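Local coordinates for filamentation induced by cAMP protein Fic (Desulfovibrio alaskensis, PDB 4RGL) that is a Fic/DOC-family protein of undefined role, with a helical Fic domain and a C-terminal domain probably related to helix-turn-helix folds, at residues V132-G137 / H142-A147; I174-F179 / E222-V227. One frame throughout, in Å; residues are numbered along the deposited sequence.

Contact 1 (V132-G137 / H142-A147); sequences VGIFRG and HMAPPA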
ATOM      1  N   VAL A 132     -21.570  -2.327 -20.500  1.00 67.93           N
ATOM      2  CA  VAL A 132     -21.416  -2.257 -19.054  1.00 67.91           C
ATOM      3  C   VAL A 132     -21.705  -0.818 -18.579  1.00 73.81           C
ATOM      4  O   VAL A 132     -21.450   0.147 -19.316  1.00 73.31           O
ATOM      5  CB  VAL A 132     -19.991  -2.745 -18.604  1.00 71.10           C
ATOM      6  CG1 VAL A 132     -18.913  -1.739 -18.994  1.00 70.46           C
ATOM      7  CG2 VAL A 132     -19.955  -3.024 -17.104  1.00 70.29           C
ATOM      8  N   GLY A 133     -22.278  -0.697 -17.388  1.00 71.73           N
ATOM      9  CA  GLY A 133     -22.572   0.596 -16.791  1.00 72.05           C
ATOM     10  C   GLY A 133     -21.398   1.157 -16.014  1.00 77.10           C
ATOM     11  O   GLY A 133     -20.718   0.421 -15.288  1.00 75.99           O
ATOM     12  N   ILE A 134     -21.116   2.467 -16.196  1.00 74.93           N
ATOM     13  CA  ILE A 134     -20.057   3.146 -15.456  1.00 74.69           C
ATOM     14  C   ILE A 134     -20.651   3.788 -14.199  1.00 81.98           C
ATOM     15  O   ILE A 134     -21.582   4.602 -14.295  1.00 81.36           O
ATOM     16  CB  ILE A 134     -19.321   4.199 -16.344  1.00 77.35           C
ATOM     17  CG1 ILE A 134     -18.733   3.546 -17.616  1.00 77.47           C
ATOM     18  CG2 ILE A 134     -18.234   4.930 -15.536  1.00 76.87           C
ATOM     19  CD1 ILE A 134     -18.055   4.544 -18.590  1.00 82.70           C
ATOM     20  N   PHE A 135     -20.150   3.384 -13.018  1.00 81.31           N
ATOM     21  CA  PHE A 135     -20.603   3.931 -11.741  1.00 82.45           C
ATOM     22  C   PHE A 135     -19.613   4.947 -11.208  1.00 86.12           C
ATOM     23  O   PHE A 135     -18.410   4.655 -11.123  1.00 85.75           O
ATOM     24  CB  PHE A 135     -20.809   2.807 -10.709  1.00 84.80           C
ATOM     25  CG  PHE A 135     -22.043   1.972 -10.932  1.00 87.73           C
ATOM     26  CD1 PHE A 135     -22.014   0.867 -11.774  1.00 91.51           C
ATOM     27  CD2 PHE A 135     -23.223   2.247 -10.245  1.00 90.75           C
ATOM     28  CE1 PHE A 135     -23.153   0.086 -11.967  1.00 93.29           C
ATOM     29  CE2 PHE A 135     -24.352   1.447 -10.418  1.00 94.25           C
ATOM     30  CZ  PHE A 135     -24.314   0.378 -11.283  1.00 92.69           C
ATOM     31  N   ARG A 136     -20.101   6.146 -10.847  1.00 81.93           N
ATOM     32  CA  ARG A 136     -19.257   7.170 -10.240  1.00 81.00           C
ATOM     33  C   ARG A 136     -19.883   7.641  -8.920  1.00 85.84           C
ATOM     34  O   ARG A 136     -20.402   8.755  -8.830  1.00 85.48           O
ATOM     35  CB  ARG A 136     -19.023   8.357 -11.206  1.00 78.20           C
ATOM     36  CG  ARG A 136     -18.277   7.957 -12.476  1.00 80.96           C
ATOM     37  CD  ARG A 136     -17.524   9.117 -13.082  1.00 89.09           C
ATOM     38  NE  ARG A 136     -16.882   8.741 -14.342  1.00 92.98           N
ATOM     39  CZ  ARG A 136     -17.305   9.142 -15.536  1.00104.94           C
ATOM     40  NH1 ARG A 136     -18.310  10.007 -15.636  1.00 91.98           N
ATOM     41  NH2 ARG A 136     -16.683   8.739 -16.635  1.00 89.67           N
ATOM     42  N   GLY A 137     -19.872   6.754  -7.925  1.00 83.20           N
ATOM     43  CA  GLY A 137     -20.460   7.027  -6.621  1.00 83.98           C
ATOM     44  C   GLY A 137     -21.971   7.112  -6.665  1.00 88.76           C
ATOM     45  O   GLY A 137     -22.633   6.240  -7.247  1.00 88.55           O
ATOM     46  N   HIS A 142     -24.287   5.774 -16.510  1.00 71.64           N
ATOM     47  CA  HIS A 142     -24.290   5.866 -17.968  1.00 71.89           C
ATOM     48  C   HIS A 142     -23.536   4.669 -18.551  1.00 73.76           C
ATOM     49  O   HIS A 142     -22.839   3.962 -17.814  1.00 72.62           O
ATOM     50  CB  HIS A 142     -23.684   7.202 -18.448  1.00 73.33           C
ATOM     51  CG  HIS A 142     -22.223   7.329 -18.189  1.00 76.66           C
ATOM     52  ND1 HIS A 142     -21.744   7.744 -16.962  1.00 78.46           N
ATOM     53  CD2 HIS A 142     -21.176   7.108 -19.017  1.00 78.74           C
ATOM     54  CE1 HIS A 142     -20.425   7.741 -17.073  1.00 77.80           C
ATOM     55  NE2 HIS A 142     -20.038   7.374 -18.295  1.00 78.37           N
HETATM   56  N   MSE A 143     -23.726   4.393 -19.846  1.00 69.37           N
HETATM   57  CA  MSE A 143     -23.142   3.207 -20.465  1.00 68.34           C
HETATM   58  C   MSE A 143     -21.736   3.484 -20.982  1.00 72.19           C
HETATM   59  O   MSE A 143     -21.469   4.571 -21.501  1.00 73.13           O
HETATM   60  CB  MSE A 143     -24.033   2.697 -21.614  1.00 70.71           C
HETATM   61  CG  MSE A 143     -25.488   2.486 -21.210  1.00 76.85           C
HETATM   62 SE   MSE A 143     -25.704   1.387 -19.618  0.75 83.61          SE
HETATM   63  CE  MSE A 143     -24.910  -0.258 -20.260  1.00 80.47           C
ATOM     64  N   ALA A 144     -20.840   2.478 -20.875  1.00 67.17           N
ATOM     65  CA  ALA A 144     -19.480   2.558 -21.426  1.00 66.21           C
ATOM     66  C   ALA A 144     -19.502   2.348 -22.957  1.00 69.92           C
ATOM     67  O   ALA A 144     -20.539   1.974 -23.507  1.00 69.74           O
ATOM     68  CB  ALA A 144     -18.586   1.515 -20.762  1.00 66.16           C
ATOM     69  N   PRO A 145     -18.370   2.568 -23.672  1.00 66.94           N
ATOM     70  CA  PRO A 145     -18.381   2.348 -25.136  1.00 67.93           C
ATOM     71  C   PRO A 145     -18.772   0.899 -25.510  1.00 73.00           C
ATOM     72  O   PRO A 145     -18.534  -0.032 -24.731  1.00 71.83           O
ATOM     73  CB  PRO A 145     -16.934   2.656 -25.549  1.00 69.83           C
ATOM     74  CG  PRO A 145     -16.403   3.525 -24.465  1.00 73.16           C
ATOM     75  CD  PRO A 145     -17.057   3.063 -23.207  1.00 67.90           C
ATOM     76  N   PRO A 146     -19.374   0.680 -26.711  1.00 70.78           N
ATOM     77  CA  PRO A 146     -19.735  -0.695 -27.104  1.00 70.87           C
ATOM     78  C   PRO A 146     -18.541  -1.648 -27.007  1.00 74.93           C
ATOM     79  O   PRO A 146     -17.400  -1.236 -27.219  1.00 74.41           O
ATOM     80  CB  PRO A 146     -20.208  -0.535 -28.549  1.00 73.88           C
ATOM     81  CG  PRO A 146     -20.659   0.864 -28.645  1.00 78.15           C
ATOM     82  CD  PRO A 146     -19.749   1.656 -27.753  1.00 73.00           C
ATOM     83  N   ALA A 147     -18.807  -2.928 -26.690  1.00 72.12           N
ATOM     84  CA  ALA A 147     -17.760  -3.934 -26.476  1.00 72.16           C
ATOM     85  C   ALA A 147     -16.848  -4.105 -27.713  1.00 78.42           C
ATOM     86  O   ALA A 147     -15.665  -4.410 -27.556  1.00 78.26           O
ATOM     87  CB  ALA A 147     -18.385  -5.257 -26.115  1.00 72.95           C
TER

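Contact 2 (I174-F179 / E222-V227); sequences IFHYEF and EDYYRV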
ATOM      1  N   ILE A 174      -3.064  10.003 -16.913  1.00 74.06           N
ATOM      2  CA  ILE A 174      -3.729   9.989 -18.221  1.00 74.45           C
ATOM      3  C   ILE A 174      -4.315   8.591 -18.500  1.00 77.72           C
ATOM      4  O   ILE A 174      -5.474   8.481 -18.920  1.00 76.99           O
ATOM      5  CB  ILE A 174      -2.754  10.427 -19.352  1.00 79.08           C
ATOM      6  CG1 ILE A 174      -2.145  11.840 -19.079  1.00 80.47           C
ATOM      7  CG2 ILE A 174      -3.439  10.369 -20.715  1.00 80.01           C
ATOM      8  CD1 ILE A 174      -3.158  13.034 -19.159  1.00 88.68           C
ATOM      9  N   PHE A 175      -3.522   7.523 -18.239  1.00 73.75           N
ATOM     10  CA  PHE A 175      -3.978   6.149 -18.450  1.00 72.98           C
ATOM     11  C   PHE A 175      -5.195   5.841 -17.573  1.00 75.69           C
ATOM     12  O   PHE A 175      -6.183   5.304 -18.067  1.00 74.39           O
ATOM     13  CB  PHE A 175      -2.849   5.148 -18.165  1.00 74.77           C
ATOM     14  CG  PHE A 175      -3.213   3.713 -18.482  1.00 75.86           C
ATOM     15  CD1 PHE A 175      -3.889   2.928 -17.554  1.00 77.07           C
ATOM     16  CD2 PHE A 175      -2.894   3.153 -19.712  1.00 78.87           C
ATOM     17  CE1 PHE A 175      -4.259   1.620 -17.863  1.00 77.84           C
ATOM     18  CE2 PHE A 175      -3.249   1.836 -20.011  1.00 81.50           C
ATOM     19  CZ  PHE A 175      -3.927   1.078 -19.085  1.00 78.04           C
ATOM     20  N   HIS A 176      -5.120   6.196 -16.269  1.00 72.23           N
ATOM     21  CA  HIS A 176      -6.220   5.993 -15.311  1.00 70.96           C
ATOM     22  C   HIS A 176      -7.503   6.628 -15.838  1.00 72.97           C
ATOM     23  O   HIS A 176      -8.553   5.997 -15.820  1.00 72.53           O
ATOM     24  CB  HIS A 176      -5.845   6.607 -13.935  1.00 71.94           C
ATOM     25  CG  HIS A 176      -6.685   6.119 -12.784  1.00 74.72           C
ATOM     26  ND1 HIS A 176      -6.113   5.778 -11.571  1.00 76.16           N
ATOM     27  CD2 HIS A 176      -8.022   5.922 -12.704  1.00 76.28           C
ATOM     28  CE1 HIS A 176      -7.115   5.416 -10.789  1.00 75.04           C
ATOM     29  NE2 HIS A 176      -8.281   5.468 -11.433  1.00 75.40           N
ATOM     30  N   TYR A 177      -7.401   7.863 -16.348  1.00 69.57           N
ATOM     31  CA  TYR A 177      -8.534   8.621 -16.869  1.00 69.45           C
ATOM     32  C   TYR A 177      -9.115   7.957 -18.111  1.00 73.81           C
ATOM     33  O   TYR A 177     -10.335   7.815 -18.219  1.00 74.96           O
ATOM     34  CB  TYR A 177      -8.101  10.058 -17.184  1.00 71.91           C
ATOM     35  CG  TYR A 177      -9.144  10.874 -17.910  1.00 75.25           C
ATOM     36  CD1 TYR A 177     -10.212  11.445 -17.225  1.00 76.93           C
ATOM     37  CD2 TYR A 177      -8.993  11.191 -19.258  1.00 77.75           C
ATOM     38  CE1 TYR A 177     -11.139  12.258 -17.874  1.00 79.00           C
ATOM     39  CE2 TYR A 177      -9.890  12.036 -19.909  1.00 79.70           C
ATOM     40  CZ  TYR A 177     -10.967  12.560 -19.216  1.00 89.15           C
ATOM     41  OH  TYR A 177     -11.876  13.363 -19.867  1.00 94.01           O
ATOM     42  N   GLU A 178      -8.255   7.548 -19.045  1.00 69.32           N
ATOM     43  CA  GLU A 178      -8.701   6.896 -20.269  1.00 68.85           C
ATOM     44  C   GLU A 178      -9.287   5.512 -19.974  1.00 70.62           C
ATOM     45  O   GLU A 178     -10.365   5.184 -20.471  1.00 69.88           O
ATOM     46  CB  GLU A 178      -7.549   6.783 -21.268  1.00 71.48           C
ATOM     47  CG  GLU A 178      -7.126   8.119 -21.856  1.00 79.24           C
ATOM     48  CD  GLU A 178      -8.216   8.835 -22.632  1.00 93.11           C
ATOM     49  OE1 GLU A 178      -8.919   8.168 -23.424  1.00 87.35           O
ATOM     50  OE2 GLU A 178      -8.359  10.064 -22.454  1.00 87.87           O
ATOM     51  N   PHE A 179      -8.594   4.719 -19.115  1.00 65.72           N
ATOM     52  CA  PHE A 179      -9.026   3.368 -18.738  1.00 63.80           C
ATOM     53  C   PHE A 179     -10.412   3.398 -18.086  1.00 65.45           C
ATOM     54  O   PHE A 179     -11.239   2.541 -18.378  1.00 64.35           O
ATOM     55  CB  PHE A 179      -8.000   2.725 -17.779  1.00 65.12           C
ATOM     56  CG  PHE A 179      -8.266   1.274 -17.460  1.00 66.36           C
ATOM     57  CD1 PHE A 179      -9.120   0.917 -16.418  1.00 68.70           C
ATOM     58  CD2 PHE A 179      -7.645   0.263 -18.179  1.00 69.51           C
ATOM     59  CE1 PHE A 179      -9.389  -0.428 -16.142  1.00 69.28           C
ATOM     60  CE2 PHE A 179      -7.893  -1.083 -17.882  1.00 72.40           C
ATOM     61  CZ  PHE A 179      -8.764  -1.418 -16.864  1.00 69.38           C
ATOM     62  N   GLU A 222     -16.021  11.466  -2.887  1.00 82.15           N
ATOM     63  CA  GLU A 222     -17.043  12.334  -3.492  1.00 83.26           C
ATOM     64  C   GLU A 222     -16.404  13.307  -4.514  1.00 88.16           C
ATOM     65  O   GLU A 222     -16.927  13.462  -5.618  1.00 87.42           O
ATOM     66  CB  GLU A 222     -17.808  13.118  -2.408  1.00 86.11           C
ATOM     67  CG  GLU A 222     -19.003  13.897  -2.951  1.00 98.84           C
ATOM     68  CD  GLU A 222     -19.714  14.772  -1.933  1.00125.13           C
ATOM     69  OE1 GLU A 222     -19.053  15.664  -1.350  1.00123.47           O
ATOM     70  OE2 GLU A 222     -20.956  14.649  -1.814  1.00115.37           O
ATOM     71  N   ASP A 223     -15.244  13.935  -4.146  1.00 85.34           N
ATOM     72  CA  ASP A 223     -14.528  14.864  -5.037  1.00 85.73           C
ATOM     73  C   ASP A 223     -13.882  14.112  -6.189  1.00 87.19           C
ATOM     74  O   ASP A 223     -13.907  14.588  -7.325  1.00 86.67           O
ATOM     75  CB  ASP A 223     -13.457  15.659  -4.258  1.00 89.31           C
ATOM     76  CG  ASP A 223     -14.015  16.576  -3.175  1.00108.48           C
ATOM     77  OD1 ASP A 223     -15.074  16.232  -2.587  1.00110.94           O
ATOM     78  OD2 ASP A 223     -13.345  17.577  -2.844  1.00116.52           O
ATOM     79  N   TYR A 224     -13.296  12.925  -5.897  1.00 82.07           N
ATOM     80  CA  TYR A 224     -12.652  12.074  -6.900  1.00 80.44           C
ATOM     81  C   TYR A 224     -13.599  11.807  -8.063  1.00 84.71           C
ATOM     82  O   TYR A 224     -13.294  12.184  -9.196  1.00 84.69           O
ATOM     83  CB  TYR A 224     -12.187  10.750  -6.258  1.00 79.82           C
ATOM     84  CG  TYR A 224     -11.803   9.669  -7.246  1.00 80.40           C
ATOM     85  CD1 TYR A 224     -10.639   9.771  -8.002  1.00 82.12           C
ATOM     86  CD2 TYR A 224     -12.507   8.467  -7.300  1.00 80.76           C
ATOM     87  CE1 TYR A 224     -10.240   8.748  -8.863  1.00 82.03           C
ATOM     88  CE2 TYR A 224     -12.101   7.425  -8.135  1.00 81.10           C
ATOM     89  CZ  TYR A 224     -10.968   7.570  -8.917  1.00 88.69           C
ATOM     90  OH  TYR A 224     -10.566   6.546  -9.739  1.00 89.58           O
ATOM     91  N   TYR A 225     -14.807  11.267  -7.765  1.00 81.12           N
ATOM     92  CA  TYR A 225     -15.808  10.965  -8.792  1.00 80.82           C
ATOM     93  C   TYR A 225     -16.377  12.254  -9.436  1.00 86.73           C
ATOM     94  O   TYR A 225     -16.735  12.232 -10.613  1.00 86.10           O
ATOM     95  CB  TYR A 225     -16.956  10.118  -8.210  1.00 80.98           C
ATOM     96  CG  TYR A 225     -16.565   8.682  -7.912  1.00 80.57           C
ATOM     97  CD1 TYR A 225     -16.118   7.836  -8.925  1.00 81.75           C
ATOM     98  CD2 TYR A 225     -16.791   8.126  -6.655  1.00 80.72           C
ATOM     99  CE1 TYR A 225     -15.819   6.499  -8.673  1.00 81.56           C
ATOM    100  CE2 TYR A 225     -16.521   6.781  -6.399  1.00 80.65           C
ATOM    101  CZ  TYR A 225     -16.024   5.972  -7.409  1.00 87.06           C
ATOM    102  OH  TYR A 225     -15.750   4.647  -7.164  1.00 86.16           O
ATOM    103  N   ARG A 226     -16.445  13.375  -8.666  1.00 85.41           N
ATOM    104  CA  ARG A 226     -16.957  14.654  -9.196  1.00 86.92           C
ATOM    105  C   ARG A 226     -15.960  15.266 -10.201  1.00 91.90           C
ATOM    106  O   ARG A 226     -16.370  15.727 -11.269  1.00 91.29           O
ATOM    107  CB  ARG A 226     -17.247  15.646  -8.054  1.00 88.83           C
ATOM    108  CG  ARG A 226     -18.036  16.886  -8.508  1.00101.75           C
ATOM    109  CD  ARG A 226     -18.325  17.854  -7.359  1.00114.55           C
ATOM    110  NE  ARG A 226     -17.104  18.480  -6.836  1.00123.92           N
ATOM    111  CZ  ARG A 226     -16.534  18.147  -5.681  1.00136.31           C
ATOM    112  NH1 ARG A 226     -17.096  17.235  -4.895  1.00122.38           N
ATOM    113  NH2 ARG A 226     -15.425  18.754  -5.283  1.00122.17           N
ATOM    114  N   VAL A 227     -14.642  15.249  -9.861  1.00 89.87           N
ATOM    115  CA  VAL A 227     -13.584  15.749 -10.755  1.00 90.68           C
ATOM    116  C   VAL A 227     -13.481  14.847 -11.978  1.00 94.25           C
ATOM    117  O   VAL A 227     -13.341  15.337 -13.099  1.00 94.54           O
ATOM    118  CB  VAL A 227     -12.223  15.856 -10.026  1.00 94.51           C
TER

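Contact 1 (V132-G137 / H142-A147)
Ala-144 N donates to Val-132 O at 2.9 Å, and Ile-134 N donates to His-142 O at 2.8 Å; these two bonds are the hydrogen-bonded links of the hairpin. Between them lies the non-hydrogen-bonded pair Gly-133 and Met-143, whose CA atoms come within 4.5 Å; Gly-133 CA also faces His-142 O in a CA-H...O contact. Arg-136 brings its guanidinium to the histidine from an extended chain, with His-142 CE1 lying over one guanidinium face, 3.4 Å from Arg-136 NH1, and the two planes turned 46° apart. Its charge is answered elsewhere, in salt bridges to Asp-232 and Glu-180, which tie this side chain to two helices. The backbone pairing is that of a short antiparallel beta hairpin, consistent with the beta-hairpin flap of Fic domains. On the face shared by Ile-134 and His-142, the isoleucine lies over one side of the imidazole, offset toward the rim, with Ile-134 CB 4.0 Å from the ring centroid in a CH-pi contact. With CG placed between its backbone N and carbonyl carbon (chi1 68°), His-142 turns its imidazole toward the isoleucine side chain. Further along, Ala-144 CB touches both Val-132 CG1 and Ile-134 CG1, 3.7 Å from each. The selenomethionine at Met-143, bent at its second and third torsions, curls its CE back toward Val-132 O.

Contact 2 (I174-F179 / E222-V227)
The phenol of Tyr-224 meets His-176 at its rim: NE2 of the imidazole lies at the edge of the tyrosine ring, near its plane, and Tyr-224 OH is 3.0 Å from His-176 NE2. Seen from the imidazole, the hydroxyl arrives obliquely. Tyr-224 CD2 in turn sits over the centre of the Tyr-225 ring, 3.9 Å above its plane. Phe-240, from helix 238-257, touches both partners, meeting the histidine ring edge-to-face and packing on Tyr-224 together with Phe-243 and Met-244. The link between NE2 and OH is a weak hydrogen bond, bent to 127°. The stronger hold on the histidine is at the other nitrogen; the ND1 bond to Gln-197 and the contact with Phe-240 would limit the rotation of the ring. The two side chains approach from opposite directions. Each sends CG anti to its backbone N (chi1 -163° for His-176, 166° for Tyr-224), and the tyrosine and histidine share the gap between the helices. Only 62 Å² is buried between the two segments, a single polar join at the end of a tyrosine. Such a buried histidine-tyrosine pair, bedded in aromatic side chains, belongs here to the helical core of the Fic fold, joining helix 168-182 to helix 221-234.

Contact 1 closes before contact 2 opens along the chain, yet their centres are 14 Å apart and they touch through Tyr-225, the neighbour of Tyr-224 on helix 221-234. The ring of Tyr-225 packs against Arg-136 and Gly-137, Arg-136 CA lying 3.5 Å from Tyr-225 CD1 and Gly-137 N 3.6 Å from Tyr-225 CD2. Arg-136 adds a second tie, since its partners Glu-180 and Asp-232 sit on the same two helices that contact 2 joins. Unknown ligand atoms, probably from the crystallisation liquor, hydrogen-bond to Gly-137 N and weakly to Tyr-225 OH, and may mark a pocket between the hairpin and helix 221-234.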